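Local atomic coordinates of putative uncharacterized protein (Vibrio cholerae, PDB entry 4G7X), a protein that is uncharacterised but matches the N-terminal N1 domain of the CTXphi phage coat protein pIII, and so probably takes part in phage infection of Vibrio cholerae. Residues L24-F38 and C84-Y98. Sequence-based numbering, arbitrary orientation.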
loop_
_atom_site.group_PDB
_atom_site.type_symbol
_atom_site.label_atom_id
_atom_site.label_comp_id
_atom_site.label_asym_id
_atom_site.label_seq_id
_atom_site.Cartn_x
_atom_site.Cartn_y
_atom_site.Cartn_z
ATOM N N LEU A 24 2.485 0.759 -6.276
ATOM C CA LEU A 24 2.352 0.370 -7.674
ATOM C C LEU A 24 3.156 -0.886 -7.938
ATOM O O LEU A 24 4.243 -1.057 -7.377
ATOM C CB LEU A 24 2.814 1.501 -8.597
ATOM C CG LEU A 24 2.015 2.807 -8.525
ATOM C CD1 LEU A 24 2.628 3.820 -9.472
ATOM C CD2 LEU A 24 0.547 2.586 -8.850
ATOM N N LEU A 25 2.616 -1.750 -8.797
ATOM C CA LEU A 25 3.248 -3.019 -9.157
ATOM C C LEU A 25 3.856 -2.966 -10.546
ATOM O O LEU A 25 3.283 -2.373 -11.466
ATOM C CB LEU A 25 2.230 -4.158 -9.106
ATOM C CG LEU A 25 1.468 -4.332 -7.793
ATOM C CD1 LEU A 25 0.411 -5.412 -7.954
ATOM C CD2 LEU A 25 2.392 -4.631 -6.622
ATOM N N PHE A 26 5.010 -3.603 -10.700
ATOM C CA PHE A 26 5.707 -3.652 -11.984
ATOM C C PHE A 26 6.224 -5.054 -12.226
ATOM O O PHE A 26 6.234 -5.896 -11.319
ATOM C CB PHE A 26 6.868 -2.650 -12.016
ATOM C CG PHE A 26 6.455 -1.243 -11.704
ATOM C CD1 PHE A 26 5.961 -0.414 -12.706
ATOM C CD2 PHE A 26 6.523 -0.757 -10.403
ATOM C CE1 PHE A 26 5.561 0.882 -12.420
ATOM C CE2 PHE A 26 6.120 0.537 -10.108
ATOM C CZ PHE A 26 5.640 1.358 -11.116
ATOM N N GLY A 27 6.663 -5.303 -13.454
ATOM C CA GLY A 27 7.265 -6.577 -13.791
ATOM C C GLY A 27 8.560 -6.833 -13.048
ATOM O O GLY A 27 9.263 -5.901 -12.642
ATOM N N PHE A 28 8.871 -8.110 -12.858
ATOM C CA PHE A 28 10.113 -8.524 -12.228
ATOM C C PHE A 28 11.300 -7.981 -13.018
ATOM O O PHE A 28 11.248 -7.887 -14.250
ATOM C CB PHE A 28 10.151 -10.050 -12.185
ATOM C CG PHE A 28 11.113 -10.616 -11.181
ATOM C CD1 PHE A 28 12.181 -11.403 -11.603
ATOM C CD2 PHE A 28 10.945 -10.390 -9.813
ATOM C CE1 PHE A 28 13.068 -11.944 -10.685
ATOM C CE2 PHE A 28 11.831 -10.926 -8.890
ATOM C CZ PHE A 28 12.895 -11.706 -9.328
ATOM N N GLY A 29 12.352 -7.582 -12.305
ATOM C CA GLY A 29 13.557 -7.066 -12.956
ATOM C C GLY A 29 13.415 -5.653 -13.500
ATOM O O GLY A 29 14.247 -5.188 -14.275
ATOM N N SER A 30 12.359 -4.954 -13.099
ATOM C CA SER A 30 12.211 -3.554 -13.474
ATOM C C SER A 30 13.272 -2.722 -12.768
ATOM O O SER A 30 13.641 -3.030 -11.634
ATOM C CB SER A 30 10.841 -3.021 -13.052
ATOM O OG SER A 30 9.804 -3.549 -13.854
ATOM N N PRO A 31 13.754 -1.656 -13.429
ATOM C CA PRO A 31 14.494 -0.651 -12.682
ATOM C C PRO A 31 13.539 -0.017 -11.681
ATOM O O PRO A 31 12.319 -0.222 -11.771
ATOM C CB PRO A 31 14.879 0.359 -13.759
ATOM C CG PRO A 31 13.759 0.265 -14.742
ATOM C CD PRO A 31 13.432 -1.199 -14.791
ATOM N N ILE A 32 14.073 0.728 -10.723
ATOM C CA ILE A 32 13.228 1.429 -9.769
ATOM C C ILE A 32 12.517 2.551 -10.511
ATOM O O ILE A 32 13.101 3.597 -10.799
ATOM C CB ILE A 32 14.021 1.955 -8.558
ATOM C CG1 ILE A 32 14.802 0.811 -7.901
ATOM C CG2 ILE A 32 13.071 2.608 -7.558
ATOM C CD1 ILE A 32 15.584 1.207 -6.665
ATOM N N VAL A 33 11.254 2.309 -10.846
ATOM C CA VAL A 33 10.483 3.242 -11.656
ATOM C C VAL A 33 10.376 4.580 -10.922
ATOM O O VAL A 33 9.940 4.638 -9.777
ATOM C CB VAL A 33 9.109 2.639 -12.035
ATOM C CG1 VAL A 33 8.277 3.634 -12.824
ATOM C CG2 VAL A 33 9.300 1.363 -12.850
ATOM N N GLN A 34 10.828 5.643 -11.579
ATOM C CA GLN A 34 11.032 6.937 -10.919
ATOM C C GLN A 34 9.790 7.813 -10.885
ATOM O O GLN A 34 9.474 8.423 -9.864
ATOM C CB GLN A 34 12.188 7.691 -11.587
ATOM C CG GLN A 34 13.538 7.003 -11.416
ATOM C CD GLN A 34 14.014 7.010 -9.978
ATOM O OE1 GLN A 34 14.303 8.066 -9.419
ATOM N NE2 GLN A 34 14.084 5.838 -9.365
ATOM N N SER A 35 9.096 7.873 -12.013
ATOM C CA SER A 35 7.900 8.686 -12.143
ATOM C C SER A 35 6.859 7.927 -12.939
ATOM O O SER A 35 7.179 7.284 -13.939
ATOM C CB SER A 35 8.216 10.020 -12.822
ATOM O OG SER A 35 9.126 10.804 -12.061
ATOM N N VAL A 36 5.614 7.991 -12.475
ATOM C CA VAL A 36 4.510 7.276 -13.098
ATOM C C VAL A 36 3.315 8.208 -13.206
ATOM O O VAL A 36 2.947 8.870 -12.229
ATOM C CB VAL A 36 4.097 6.029 -12.283
ATOM C CG1 VAL A 36 2.882 5.350 -12.905
ATOM C CG2 VAL A 36 5.247 5.041 -12.177
ATOM N N LEU A 37 2.722 8.257 -14.393
ATOM C CA LEU A 37 1.440 8.924 -14.572
ATOM C C LEU A 37 0.333 7.938 -14.211
ATOM O O LEU A 37 0.007 7.031 -14.984
ATOM C CB LEU A 37 1.300 9.456 -15.997
ATOM C CG LEU A 37 0.115 10.386 -16.268
ATOM C CD1 LEU A 37 0.188 11.641 -15.405
ATOM C CD2 LEU A 37 0.108 10.743 -17.744
ATOM N N PHE A 38 -0.205 8.109 -13.007
ATOM C CA PHE A 38 -1.164 7.174 -12.438
ATOM C C PHE A 38 -2.500 7.863 -12.280
ATOM O O PHE A 38 -2.629 8.813 -11.499
ATOM C CB PHE A 38 -0.671 6.656 -11.079
ATOM C CG PHE A 38 -1.664 5.773 -10.370
ATOM C CD1 PHE A 38 -2.517 6.297 -9.399
ATOM C CD2 PHE A 38 -1.759 4.423 -10.686
ATOM C CE1 PHE A 38 -3.440 5.486 -8.753
ATOM C CE2 PHE A 38 -2.676 3.607 -10.038
ATOM C CZ PHE A 38 -3.517 4.139 -9.073
ATOM N N CYS A 84 3.526 1.424 -18.424
ATOM C CA CYS A 84 4.329 0.650 -17.481
ATOM C C CYS A 84 4.158 -0.836 -17.760
ATOM O O CYS A 84 3.057 -1.295 -18.076
ATOM C CB CYS A 84 3.928 0.957 -16.034
ATOM S SG CYS A 84 4.036 2.702 -15.569
ATOM N N ASP A 85 5.252 -1.583 -17.648
ATOM C CA ASP A 85 5.207 -3.027 -17.828
ATOM C C ASP A 85 4.982 -3.681 -16.479
ATOM O O ASP A 85 5.773 -3.508 -15.549
ATOM C CB ASP A 85 6.496 -3.539 -18.477
ATOM C CG ASP A 85 6.378 -4.977 -18.979
ATOM O OD1 ASP A 85 7.228 -5.400 -19.785
ATOM O OD2 ASP A 85 5.446 -5.694 -18.570
ATOM N N LEU A 86 3.891 -4.432 -16.390
ATOM C CA LEU A 86 3.499 -5.101 -15.161
ATOM C C LEU A 86 3.957 -6.565 -15.125
ATOM O O LEU A 86 3.789 -7.247 -14.117
ATOM C CB LEU A 86 1.979 -4.963 -14.960
ATOM C CG LEU A 86 1.452 -3.667 -14.297
ATOM C CD1 LEU A 86 2.068 -2.376 -14.825
ATOM C CD2 LEU A 86 -0.065 -3.609 -14.394
ATOM N N SER A 87 4.577 -7.028 -16.212
ATOM C CA SER A 87 5.036 -8.414 -16.321
ATOM C C SER A 87 6.560 -8.528 -16.483
ATOM O O SER A 87 7.225 -9.262 -15.735
ATOM C CB SER A 87 4.310 -9.102 -17.483
ATOM O OG SER A 87 4.849 -10.383 -17.745
ATOM N N GLY A 88 7.098 -7.803 -17.460
ATOM C CA GLY A 88 8.538 -7.708 -17.685
ATOM C C GLY A 88 9.088 -6.372 -17.214
ATOM O O GLY A 88 8.384 -5.599 -16.563
ATOM N N ALA A 89 10.340 -6.089 -17.561
ATOM C CA ALA A 89 11.010 -4.895 -17.055
ATOM C C ALA A 89 10.375 -3.620 -17.589
ATOM O O ALA A 89 10.286 -3.416 -18.802
ATOM C CB ALA A 89 12.487 -4.932 -17.395
ATOM N N SER A 90 9.924 -2.769 -16.673
ATOM C CA SER A 90 9.251 -1.523 -17.030
ATOM C C SER A 90 10.241 -0.413 -17.373
ATOM O O SER A 90 11.381 -0.417 -16.907
ATOM C CB SER A 90 8.372 -1.077 -15.860
ATOM O OG SER A 90 7.530 0.008 -16.217
ATOM N N ALA A 91 9.801 0.547 -18.182
ATOM C CA ALA A 91 10.536 1.804 -18.333
ATOM C C ALA A 91 10.490 2.555 -17.006
ATOM O O ALA A 91 9.554 2.366 -16.224
ATOM C CB ALA A 91 9.918 2.634 -19.443
ATOM N N GLU A 92 11.484 3.396 -16.736
ATOM C CA GLU A 92 11.524 4.094 -15.448
ATOM C C GLU A 92 10.668 5.362 -15.410
ATOM O O GLU A 92 10.550 5.992 -14.360
ATOM C CB GLU A 92 12.959 4.386 -15.001
ATOM C CG GLU A 92 13.695 5.384 -15.872
ATOM C CD GLU A 92 14.146 4.784 -17.184
ATOM O OE1 GLU A 92 14.244 3.541 -17.280
ATOM O OE2 GLU A 92 14.410 5.564 -18.120
ATOM N N ARG A 93 10.089 5.732 -16.552
ATOM C CA ARG A 93 9.042 6.758 -16.605
ATOM C C ARG A 93 7.957 6.223 -17.508
ATOM O O ARG A 93 8.209 5.911 -18.670
ATOM C CB ARG A 93 9.573 8.088 -17.133
ATOM C CG ARG A 93 10.444 8.796 -16.125
ATOM C CD ARG A 93 10.857 10.184 -16.568
ATOM N NE ARG A 93 11.508 10.823 -15.431
ATOM C CZ ARG A 93 12.767 10.585 -15.073
ATOM N NH1 ARG A 93 13.514 9.759 -15.792
ATOM N NH2 ARG A 93 13.279 11.181 -14.004
ATOM N N CYS A 94 6.751 6.073 -16.973
ATOM C CA CYS A 94 5.714 5.376 -17.719
ATOM C C CYS A 94 4.308 5.755 -17.281
ATOM O O CYS A 94 4.121 6.340 -16.215
ATOM C CB CYS A 94 5.930 3.856 -17.620
ATOM S SG CYS A 94 5.991 3.186 -15.936
ATOM N N ILE A 95 3.330 5.428 -18.121
ATOM C CA ILE A 95 1.921 5.661 -17.814
ATOM C C ILE A 95 1.340 4.374 -17.240
ATOM O O ILE A 95 1.463 3.310 -17.849
ATOM C CB ILE A 95 1.146 6.107 -19.078
ATOM C CG1 ILE A 95 1.769 7.384 -19.655
ATOM C CG2 ILE A 95 -0.336 6.293 -18.767
ATOM C CD1 ILE A 95 1.208 7.799 -21.002
ATOM N N TYR A 96 0.725 4.452 -16.061
ATOM C CA TYR A 96 0.199 3.241 -15.425
ATOM C C TYR A 96 -1.123 2.783 -16.049
ATOM O O TYR A 96 -1.982 3.610 -16.354
ATOM C CB TYR A 96 0.053 3.411 -13.910
ATOM C CG TYR A 96 0.257 2.106 -13.169
ATOM C CD1 TYR A 96 1.538 1.591 -12.973
ATOM C CD2 TYR A 96 -0.826 1.376 -12.690
ATOM C CE1 TYR A 96 1.735 0.389 -12.313
ATOM C CE2 TYR A 96 -0.641 0.174 -12.027
ATOM C CZ TYR A 96 0.639 -0.318 -11.848
ATOM O OH TYR A 96 0.818 -1.511 -11.187
ATOM N N PRO A 97 -1.275 1.461 -16.275
ATOM C CA PRO A 97 -2.542 0.923 -16.792
ATOM C C PRO A 97 -3.576 0.659 -15.689
ATOM O O PRO A 97 -3.965 -0.491 -15.456
ATOM C CB PRO A 97 -2.115 -0.377 -17.483
ATOM C CG PRO A 97 -0.868 -0.798 -16.784
ATOM C CD PRO A 97 -0.209 0.440 -16.239
ATOM N N TYR A 98 -4.028 1.726 -15.032
ATOM C CA TYR A 98 -4.979 1.631 -13.916
ATOM C C TYR A 98 -6.447 1.488 -14.347
ATOM O O TYR A 98 -6.873 2.087 -15.342
ATOM C CB TYR A 98 -4.811 2.836 -12.977
ATOM C CG TYR A 98 -5.914 2.994 -11.948
ATOM C CD1 TYR A 98 -5.944 2.202 -10.798
ATOM C CD2 TYR A 98 -6.932 3.931 -12.129
ATOM C CE1 TYR A 98 -6.956 2.343 -9.858
ATOM C CE2 TYR A 98 -7.947 4.079 -11.196
ATOM C CZ TYR A 98 -7.953 3.284 -10.062
ATOM O OH TYR A 98 -8.960 3.432 -9.135
HETATM O O HOH W 1 3.148 -7.003 -11.324
#
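Strands 35-38 and 93-95 pair in parallel at one margin of the mixed sheet, and a disulfide-closed loop covers the core beside them. Leu37 N donates to Cys94 O, and Tyr96 N donates to Leu37 O at 2.9 Å. Strand 41-48 pairs with strand 35-38 in turn. Tyr96 buries more surface in the contact than any other residue. Its OH donates to Leu25 O at 2.6 Å, in the carbonyl plane and on a lone pair. Leu24 CD2 sits over the centre of one ring face, 4.0 Å from the centroid. The edge of the Tyr96 ring points toward the face of Phe26 in an offset edge-to-face pair, planes at 86°. Val33 CG2 covers a face of Phe26, while Cys84 SG lies in plane at its edge, 3.9 Å from Phe26 CE1. This sulfur is bonded to Cys94 SG. Cys94 chi1 of 56° sets its sulfur between backbone N and carbonyl carbon, where Val33 CG1 meets it. Farther along, Ser30 OG accepts from Ser90 N at 2.9 Å and donates to Gly27 O. Gly27 N donates to Asp85 O. The disulfide closes the 84-94 loop on itself, while the hydrogen bonds and the packing around Tyr96 and Phe26 hold segment 84-98 against 24-38.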